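Local coordinates for putative HTH-type transcriptional regulator PF0864 (Pyrococcus furiosus, PDB 2IA0), which probably binds specific DNA sequences as a transcriptional regulator of the AsnC family, through a winged helix-turn-helix domain, at the interface of chains A and B. Numbering follows the deposited sequence. Chains: chain A/B, Putative HTH-type transcriptional regulator PF0864.

The interface of chains A and B. Residues chain A 15, 23, 27, 60; chain B 68, 72, 171.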
loop_
_atom_site.group_PDB
_atom_site.type_symbol
_atom_site.label_atom_id
_atom_site.label_comp_id
_atom_site.label_asym_id
_atom_site.label_seq_id
_atom_site.Cartn_x
_atom_site.Cartn_y
_atom_site.Cartn_z
ATOM N N LEU A 15 -13.260 20.451 2.640
ATOM C CA LEU A 15 -13.922 19.606 1.618
ATOM C C LEU A 15 -15.420 19.417 1.821
ATOM O O LEU A 15 -15.888 19.172 2.934
ATOM C CB LEU A 15 -13.250 18.224 1.533
ATOM C CG LEU A 15 -11.746 18.191 1.240
ATOM C CD1 LEU A 15 -11.217 16.776 1.344
ATOM C CD2 LEU A 15 -11.455 18.763 -0.131
ATOM N N LEU A 23 -13.632 12.367 -5.575
ATOM C CA LEU A 23 -12.494 11.547 -5.168
ATOM C C LEU A 23 -12.793 10.047 -5.106
ATOM O O LEU A 23 -11.968 9.249 -5.519
ATOM C CB LEU A 23 -11.944 12.018 -3.831
ATOM C CG LEU A 23 -11.399 13.441 -3.816
ATOM C CD1 LEU A 23 -11.150 13.858 -2.403
ATOM C CD2 LEU A 23 -10.150 13.579 -4.670
ATOM N N LYS A 27 -10.929 7.297 -7.278
ATOM C CA LYS A 27 -10.306 6.181 -6.567
ATOM C C LYS A 27 -10.837 4.887 -7.150
ATOM O O LYS A 27 -10.058 4.021 -7.502
ATOM C CB LYS A 27 -10.627 6.217 -5.060
ATOM C CG LYS A 27 -9.668 7.036 -4.212
ATOM C CD LYS A 27 -10.087 7.105 -2.729
ATOM C CE LYS A 27 -9.920 5.743 -2.046
ATOM N NZ LYS A 27 -8.487 5.316 -2.050
ATOM N N VAL A 60 -4.482 17.393 -2.860
ATOM C CA VAL A 60 -5.456 16.418 -2.370
ATOM C C VAL A 60 -5.499 15.214 -3.333
ATOM O O VAL A 60 -5.417 14.060 -2.896
ATOM C CB VAL A 60 -6.852 17.043 -2.143
ATOM C CG1 VAL A 60 -7.858 15.972 -1.718
ATOM C CG2 VAL A 60 -6.782 18.123 -1.081
ATOM N N LEU B 68 -4.218 9.815 -2.847
ATOM C CA LEU B 68 -4.625 10.959 -2.012
ATOM C C LEU B 68 -3.445 11.553 -1.219
ATOM O O LEU B 68 -2.513 10.842 -0.829
ATOM C CB LEU B 68 -5.736 10.555 -1.038
ATOM C CG LEU B 68 -7.025 9.901 -1.554
ATOM C CD1 LEU B 68 -7.874 9.537 -0.342
ATOM C CD2 LEU B 68 -7.818 10.783 -2.575
ATOM N N LEU B 72 -5.964 14.127 3.749
ATOM C CA LEU B 72 -6.689 12.848 3.716
ATOM C C LEU B 72 -5.858 11.587 4.007
ATOM O O LEU B 72 -6.421 10.488 4.079
ATOM C CB LEU B 72 -7.498 12.683 2.419
ATOM C CG LEU B 72 -8.697 13.610 2.199
ATOM C CD1 LEU B 72 -9.049 13.692 0.719
ATOM C CD2 LEU B 72 -9.903 13.151 3.014
ATOM N N VAL B 171 -12.255 7.794 1.410
ATOM C CA VAL B 171 -13.228 8.914 1.374
ATOM C C VAL B 171 -12.723 10.127 0.587
ATOM O O VAL B 171 -12.634 10.024 -0.651
ATOM C CB VAL B 171 -13.814 9.311 2.766
ATOM C CG1 VAL B 171 -14.514 10.664 2.692
ATOM C CG2 VAL B 171 -14.798 8.241 3.264
#
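The backbone carbonyl oxygen of A:Val60 points at CA of B:Leu68, with CB and CD2 of the same residue farther off. Its O lies 3.3 Å from CA of B:Leu68, with CB of the same residue at 4.0 Å from that oxygen and CD2 slightly beyond. These are van der Waals contacts that set the backbone of one chain snugly against the other.

Next to it, B:Leu72 pushes its CD1 methyl into a group of aliphatic side chains from chain A. The tightest of these contacts is with A:Val60, whose CG1 lies 3.5 Å from CD1 of B:Leu72, the two side chains meeting at a slant. With chi1 at 176°, CG1 of A:Val60 stands opposite its own backbone N, and it is this branch that touches the leucine. A:Leu23 comes from the helix and meets B:Leu72 tip to tip, CD1 to CD1 at 3.8 Å. A:Leu15 does the same from another direction, its CD1 also 3.8 Å from CD1 of B:Leu72. One methyl of chain B is thus held by three residues of chain A, which should restrict its movement.

Towards the other end of the patch, the side chain of A:Lys27 runs across B:Leu68 at about a right angle, CD of the lysine 4.1 Å from CD1 of the leucine. CG of A:Lys27 lies beside its backbone N (chi1 -88°) and the chain is extended at chi2, which carries CD toward the leucine; the bends come beyond CD, at chi3 and chi4. B:Val171 contributes its backbone, with O 3.8 Å from CB of A:Leu23.

On the chain A side, helix 17-26 of the winged helix-turn-helix domain, its flanking residues A:Leu15 and A:Lys27, and A:Val60 just before strand 61-68 form the surface. The patch therefore sets this region of one subunit against the end of strand 61-68, the 3-10 turn 70-72 and the C-terminus of the other, and two-fold symmetry repeats it with the chains exchanged, in what is probably the functional dimer.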